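Local coordinates for protein cyclic nucleotide-gated potassium channel mll3241 (Mesorhizobium loti, PDB 4MUV) that forms a homotetrameric potassium channel activated by cAMP, here represented by its cytoplasmic cyclic nucleotide-binding domain in a mutant form with cyclic GMP bound, at residues A[72-86]-A[127-141]. The protein carries 3 engineered substitutions. Sequence-based numbering, arbitrary orientation.
Sequences PNPSELGPGAFFGEM and IFRKTALERRGADAS. Engineered in segment 72-86: Ser75 (natural residue Val). Engineered in segment 127-141: Asp139 (natural residue Ala). With PCG (cyclic guanosine monophosphate), chain C.
Arg135 of the C-terminal helix 122-139 reaches across bound cyclic GMP to Phe82 and Glu85, closing the lid of a cyclic nucleotide-binding domain over its beta roll and phosphate-binding cassette. Its CB lies against Met86 SD and guanine C6; CG and CD pass along the purine, and Arg135 NE comes 3.5 Å from PCG C8. The chain is extended from CG to NE, which carries the guanidinium past the base, one face on PCG C8 and the opposite one on Thr131 CG2. At the tip, Arg135 NH1 (2.9 Å) and NH2 (3.2 Å) both grip Phe82 O, nearly in the guanidinium plane. NH1 also makes a salt bridge to Glu85 OE2, met on its syn side with the two planar groups 51° apart. Glu85 OE2 also accepts from PCG O2', 2.7 Å away, while Gly84 N donates to that hydroxyl. Toward the start of the 127-141 segment, the Phe128 edge meets the Phe82 face in a T-shaped stack, planes at 84°. Met86, bent at chi3, sets CE over a face of the Arg136 guanidinium, and its CG packs on Ala132 CB. At the C-terminal end of the segment, Asn73 ND2 donates to Ser141 O. The engineered Asp139 reads the guanine edge with both oxygens: OD2 accepts from PCG N2, and PCG N1 points almost straight at Asp139 OD1, 2.7 Å away at 176°.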
loop_
_atom_site.group_PDB
_atom_site.type_symbol
_atom_site.label_atom_id
_atom_site.label_comp_id
_atom_site.label_asym_id
_atom_site.label_seq_id
_atom_site.Cartn_x
_atom_site.Cartn_y
_atom_site.Cartn_z
ATOM N N PRO A 72 -13.235 -12.266 6.144
ATOM C CA PRO A 72 -14.447 -13.089 6.040
ATOM C C PRO A 72 -14.957 -13.223 4.625
ATOM O O PRO A 72 -15.710 -14.155 4.327
ATOM C CB PRO A 72 -15.463 -12.338 6.915
ATOM C CG PRO A 72 -14.651 -11.587 7.860
ATOM C CD PRO A 72 -13.400 -11.184 7.130
ATOM N N ASN A 73 -14.578 -12.290 3.771
ATOM C CA ASN A 73 -14.885 -12.358 2.349
ATOM C C ASN A 73 -13.572 -12.235 1.612
ATOM O O ASN A 73 -13.217 -11.141 1.172
ATOM C CB ASN A 73 -15.827 -11.227 1.977
ATOM C CG ASN A 73 -17.154 -11.336 2.690
ATOM O OD1 ASN A 73 -17.983 -12.171 2.335
ATOM N ND2 ASN A 73 -17.356 -10.519 3.724
ATOM N N PRO A 74 -12.820 -13.350 1.522
ATOM C CA PRO A 74 -11.444 -13.319 1.013
ATOM C C PRO A 74 -11.406 -12.700 -0.378
ATOM O O PRO A 74 -12.318 -12.878 -1.188
ATOM C CB PRO A 74 -11.058 -14.802 0.958
ATOM C CG PRO A 74 -11.948 -15.470 1.941
ATOM C CD PRO A 74 -13.224 -14.703 1.945
ATOM N N SER A 75 -10.348 -11.953 -0.647
ATOM C CA SER A 75 -10.221 -11.308 -1.944
ATOM C C SER A 75 -8.778 -11.299 -2.416
ATOM O O SER A 75 -7.845 -11.562 -1.657
ATOM C CB SER A 75 -10.769 -9.884 -1.882
ATOM O OG SER A 75 -10.059 -9.108 -0.950
ATOM N N GLU A 76 -8.628 -11.062 -3.706
ATOM C CA GLU A 76 -7.327 -10.922 -4.330
ATOM C C GLU A 76 -7.201 -9.477 -4.822
ATOM O O GLU A 76 -8.149 -8.922 -5.395
ATOM C CB GLU A 76 -7.184 -11.932 -5.483
ATOM C CG GLU A 76 -5.743 -12.154 -5.989
ATOM C CD GLU A 76 -5.627 -13.208 -7.087
ATOM O OE1 GLU A 76 -6.563 -13.325 -7.911
ATOM O OE2 GLU A 76 -4.584 -13.903 -7.138
ATOM N N LEU A 77 -6.046 -8.878 -4.589
ATOM C CA LEU A 77 -5.767 -7.523 -5.050
ATOM C C LEU A 77 -4.632 -7.564 -6.061
ATOM O O LEU A 77 -3.555 -8.071 -5.775
ATOM C CB LEU A 77 -5.394 -6.609 -3.898
ATOM C CG LEU A 77 -6.398 -6.509 -2.742
ATOM C CD1 LEU A 77 -5.849 -5.645 -1.634
ATOM C CD2 LEU A 77 -7.708 -5.953 -3.227
ATOM N N GLY A 78 -4.891 -7.009 -7.233
ATOM C CA GLY A 78 -3.930 -6.950 -8.328
ATOM C C GLY A 78 -3.405 -5.544 -8.579
ATOM O O GLY A 78 -3.611 -4.643 -7.772
ATOM N N PRO A 79 -2.704 -5.355 -9.712
ATOM C CA PRO A 79 -2.094 -4.049 -9.990
ATOM C C PRO A 79 -3.096 -2.916 -9.902
ATOM O O PRO A 79 -4.217 -3.042 -10.417
ATOM C CB PRO A 79 -1.533 -4.225 -11.403
ATOM C CG PRO A 79 -1.200 -5.684 -11.461
ATOM C CD PRO A 79 -2.339 -6.354 -10.733
ATOM N N GLY A 80 -2.690 -1.844 -9.226
ATOM C CA GLY A 80 -3.527 -0.674 -9.064
ATOM C C GLY A 80 -4.200 -0.633 -7.712
ATOM O O GLY A 80 -4.660 0.408 -7.286
ATOM N N ALA A 81 -4.277 -1.775 -7.039
ATOM C CA ALA A 81 -4.908 -1.852 -5.728
ATOM C C ALA A 81 -3.925 -1.478 -4.642
ATOM O O ALA A 81 -2.725 -1.402 -4.889
ATOM C CB ALA A 81 -5.458 -3.268 -5.493
ATOM N N PHE A 82 -4.429 -1.305 -3.426
ATOM C CA PHE A 82 -3.563 -0.974 -2.290
ATOM C C PHE A 82 -4.125 -1.597 -1.030
ATOM O O PHE A 82 -5.310 -1.931 -0.947
ATOM C CB PHE A 82 -3.350 0.537 -2.129
ATOM C CG PHE A 82 -4.620 1.315 -1.997
ATOM C CD1 PHE A 82 -5.318 1.357 -0.797
ATOM C CD2 PHE A 82 -5.124 2.030 -3.071
ATOM C CE1 PHE A 82 -6.487 2.073 -0.665
ATOM C CE2 PHE A 82 -6.303 2.748 -2.949
ATOM C CZ PHE A 82 -6.982 2.769 -1.730
ATOM N N PHE A 83 -3.244 -1.806 -0.063
ATOM C CA PHE A 83 -3.624 -2.364 1.231
ATOM C C PHE A 83 -2.682 -1.866 2.316
ATOM O O PHE A 83 -1.565 -1.435 2.040
ATOM C CB PHE A 83 -3.652 -3.892 1.152
ATOM C CG PHE A 83 -2.319 -4.526 0.892
ATOM C CD1 PHE A 83 -1.873 -4.736 -0.396
ATOM C CD2 PHE A 83 -1.522 -4.943 1.939
ATOM C CE1 PHE A 83 -0.636 -5.322 -0.623
ATOM C CE2 PHE A 83 -0.287 -5.522 1.707
ATOM C CZ PHE A 83 0.155 -5.716 0.440
ATOM N N GLY A 84 -3.153 -1.956 3.566
ATOM C CA GLY A 84 -2.390 -1.506 4.721
ATOM C C GLY A 84 -2.750 -0.120 5.205
ATOM O O GLY A 84 -2.224 0.337 6.217
ATOM N N GLU A 85 -3.663 0.542 4.490
ATOM C CA GLU A 85 -4.098 1.877 4.891
ATOM C C GLU A 85 -4.884 1.881 6.198
ATOM O O GLU A 85 -4.850 2.846 6.930
ATOM C CB GLU A 85 -4.954 2.541 3.797
ATOM C CG GLU A 85 -6.375 1.994 3.579
ATOM C CD GLU A 85 -6.380 0.575 3.011
ATOM O OE1 GLU A 85 -5.417 0.205 2.294
ATOM O OE2 GLU A 85 -7.335 -0.178 3.289
ATOM N N MET A 86 -5.574 0.797 6.522
ATOM C CA MET A 86 -6.480 0.843 7.662
ATOM C C MET A 86 -5.742 1.074 8.963
ATOM O O MET A 86 -6.178 1.879 9.783
ATOM C CB MET A 86 -7.338 -0.421 7.727
ATOM C CG MET A 86 -8.339 -0.513 6.589
ATOM S SD MET A 86 -9.130 -2.120 6.393
ATOM C CE MET A 86 -10.204 -2.095 7.819
ATOM N N ILE A 127 -10.272 9.081 -0.238
ATOM C CA ILE A 127 -10.291 7.750 -0.852
ATOM C C ILE A 127 -9.804 6.703 0.146
ATOM O O ILE A 127 -10.413 5.637 0.271
ATOM C CB ILE A 127 -9.477 7.694 -2.146
ATOM C CG1 ILE A 127 -10.236 8.463 -3.230
ATOM C CG2 ILE A 127 -9.215 6.246 -2.592
ATOM C CD1 ILE A 127 -9.384 8.857 -4.413
ATOM N N PHE A 128 -8.734 6.987 0.882
ATOM C CA PHE A 128 -8.252 6.018 1.880
ATOM C C PHE A 128 -9.304 5.806 2.979
ATOM O O PHE A 128 -9.563 4.678 3.397
ATOM C CB PHE A 128 -6.939 6.489 2.507
ATOM C CG PHE A 128 -5.733 6.405 1.600
ATOM C CD1 PHE A 128 -5.523 5.331 0.771
ATOM C CD2 PHE A 128 -4.813 7.436 1.585
ATOM C CE1 PHE A 128 -4.402 5.275 -0.013
ATOM C CE2 PHE A 128 -3.692 7.377 0.806
ATOM C CZ PHE A 128 -3.489 6.297 -0.004
ATOM N N ARG A 129 -9.898 6.902 3.445
ATOM C CA ARG A 129 -10.859 6.829 4.538
ATOM C C ARG A 129 -12.066 5.985 4.095
ATOM O O ARG A 129 -12.541 5.114 4.841
ATOM C CB ARG A 129 -11.304 8.233 4.985
ATOM C CG ARG A 129 -12.183 8.236 6.262
ATOM C CD ARG A 129 -12.727 9.622 6.612
ATOM N NE ARG A 129 -13.686 10.092 5.613
ATOM C CZ ARG A 129 -14.954 9.701 5.533
ATOM N NH1 ARG A 129 -15.456 8.834 6.398
ATOM N NH2 ARG A 129 -15.724 10.187 4.573
ATOM N N LYS A 130 -12.559 6.227 2.883
ATOM C CA LYS A 130 -13.706 5.469 2.380
ATOM C C LYS A 130 -13.373 4.013 2.082
ATOM O O LYS A 130 -14.196 3.138 2.297
ATOM C CB LYS A 130 -14.311 6.150 1.165
ATOM C CG LYS A 130 -15.036 7.429 1.522
ATOM C CD LYS A 130 -15.628 8.091 0.295
ATOM C CE LYS A 130 -16.306 9.388 0.666
ATOM N NZ LYS A 130 -16.742 10.173 -0.520
ATOM N N THR A 131 -12.173 3.749 1.590
ATOM C CA THR A 131 -11.734 2.373 1.345
ATOM C C THR A 131 -11.692 1.591 2.665
ATOM O O THR A 131 -12.150 0.448 2.730
ATOM C CB THR A 131 -10.364 2.344 0.630
ATOM O OG1 THR A 131 -10.505 2.915 -0.674
ATOM C CG2 THR A 131 -9.873 0.924 0.484
ATOM N N ALA A 132 -11.184 2.212 3.730
ATOM C CA ALA A 132 -11.171 1.578 5.054
ATOM C C ALA A 132 -12.595 1.269 5.514
ATOM O O ALA A 132 -12.867 0.159 5.990
ATOM C CB ALA A 132 -10.467 2.469 6.066
ATOM N N LEU A 133 -13.510 2.212 5.334
ATOM C CA LEU A 133 -14.909 1.975 5.666
ATOM C C LEU A 133 -15.530 0.840 4.859
ATOM O O LEU A 133 -16.229 -0.003 5.403
ATOM C CB LEU A 133 -15.745 3.237 5.480
ATOM C CG LEU A 133 -15.593 4.310 6.538
ATOM C CD1 LEU A 133 -16.369 5.515 6.116
ATOM C CD2 LEU A 133 -16.085 3.824 7.901
ATOM N N GLU A 134 -15.277 0.808 3.556
ATOM C CA GLU A 134 -15.787 -0.241 2.710
ATOM C C GLU A 134 -15.341 -1.611 3.210
ATOM O O GLU A 134 -16.108 -2.562 3.199
ATOM C CB GLU A 134 -15.269 0.026 1.294
ATOM C CG GLU A 134 -15.638 -1.012 0.267
ATOM C CD GLU A 134 -14.781 -0.938 -0.983
ATOM O OE1 GLU A 134 -14.386 0.193 -1.366
ATOM O OE2 GLU A 134 -14.502 -2.011 -1.559
ATOM N N ARG A 135 -14.059 -1.694 3.564
ATOM C CA ARG A 135 -13.454 -2.954 3.977
ATOM C C ARG A 135 -14.006 -3.388 5.343
ATOM O O ARG A 135 -14.329 -4.547 5.538
ATOM C CB ARG A 135 -11.923 -2.854 3.890
ATOM C CG ARG A 135 -11.486 -2.843 2.428
ATOM C CD ARG A 135 -10.074 -2.412 2.187
ATOM N NE ARG A 135 -9.785 -2.541 0.758
ATOM C CZ ARG A 135 -8.613 -2.296 0.183
ATOM N NH1 ARG A 135 -7.610 -1.787 0.854
ATOM N NH2 ARG A 135 -8.470 -2.537 -1.100
ATOM N N ARG A 136 -14.153 -2.444 6.266
ATOM C CA ARG A 136 -14.845 -2.727 7.530
ATOM C C ARG A 136 -16.272 -3.209 7.255
ATOM O O ARG A 136 -16.762 -4.107 7.938
ATOM C CB ARG A 136 -14.860 -1.505 8.460
ATOM C CG ARG A 136 -13.510 -1.138 9.064
ATOM C CD ARG A 136 -12.909 -2.206 9.971
ATOM N NE ARG A 136 -11.696 -1.733 10.642
ATOM C CZ ARG A 136 -10.892 -2.461 11.423
ATOM N NH1 ARG A 136 -11.142 -3.730 11.673
ATOM N NH2 ARG A 136 -9.813 -1.894 11.966
ATOM N N GLY A 137 -16.935 -2.633 6.253
ATOM C CA GLY A 137 -18.290 -3.026 5.901
ATOM C C GLY A 137 -18.354 -4.432 5.356
ATOM O O GLY A 137 -19.247 -5.225 5.685
ATOM N N ALA A 138 -17.367 -4.762 4.534
ATOM C CA ALA A 138 -17.286 -6.116 4.004
ATOM C C ALA A 138 -17.084 -7.111 5.132
ATOM O O ALA A 138 -17.720 -8.177 5.158
ATOM C CB ALA A 138 -16.146 -6.212 2.983
ATOM N N ASP A 139 -16.235 -6.758 6.086
ATOM C CA ASP A 139 -15.944 -7.647 7.219
ATOM C C ASP A 139 -17.158 -7.905 8.101
ATOM O O ASP A 139 -17.199 -8.928 8.782
ATOM C CB ASP A 139 -14.883 -7.035 8.135
ATOM C CG ASP A 139 -13.526 -6.902 7.500
ATOM O OD1 ASP A 139 -13.244 -7.499 6.417
ATOM O OD2 ASP A 139 -12.702 -6.143 8.089
ATOM N N ALA A 140 -18.079 -6.959 8.128
ATOM C CA ALA A 140 -19.232 -6.987 9.007
ATOM C C ALA A 140 -20.337 -7.849 8.476
ATOM O O ALA A 140 -21.298 -8.079 9.199
ATOM C CB ALA A 140 -19.724 -5.583 9.231
ATOM N N SER A 141 -20.213 -8.302 7.231
ATOM C CA SER A 141 -21.247 -9.025 6.495
ATOM C C SER A 141 -20.811 -10.476 6.286
ATOM O O SER A 141 -19.746 -10.750 5.730
ATOM C CB SER A 141 -21.496 -8.390 5.103
ATOM O OG SER A 141 -21.216 -6.995 5.016
HETATM P PA PCG C . -4.703 -3.184 7.485
HETATM O O1A PCG C . -3.677 -2.129 7.847
HETATM O O2A PCG C . -5.735 -3.487 8.513
HETATM O "O5'" PCG C . -3.954 -4.488 7.132
HETATM C "C5'" PCG C . -4.590 -5.469 6.446
HETATM C "C4'" PCG C . -5.170 -4.853 5.160
HETATM O "O4'" PCG C . -5.884 -5.731 4.211
HETATM C "C3'" PCG C . -6.060 -3.854 5.486
HETATM O "O3'" PCG C . -5.413 -2.718 6.142
HETATM C "C2'" PCG C . -6.698 -3.523 4.075
HETATM O "O2'" PCG C . -5.929 -2.498 3.446
HETATM C "C1'" PCG C . -6.633 -4.732 3.361
HETATM N N9 PCG C . -7.878 -5.326 2.976
HETATM C C8 PCG C . -8.338 -5.539 1.699
HETATM N N7 PCG C . -9.586 -6.012 1.699
HETATM C C5 PCG C . -9.934 -6.108 3.024
HETATM C C6 PCG C . -11.148 -6.544 3.659
HETATM O O6 PCG C . -12.177 -6.954 3.069
HETATM N N1 PCG C . -11.118 -6.493 5.032
HETATM C C2 PCG C . -10.047 -6.016 5.770
HETATM N N2 PCG C . -10.138 -5.993 7.113
HETATM N N3 PCG C . -8.873 -5.592 5.203
HETATM C C4 PCG C . -8.887 -5.659 3.793
HETATM O O HOH W 1 -14.161 -8.940 4.288
HETATM O O HOH W 2 -7.379 -1.122 -3.495
#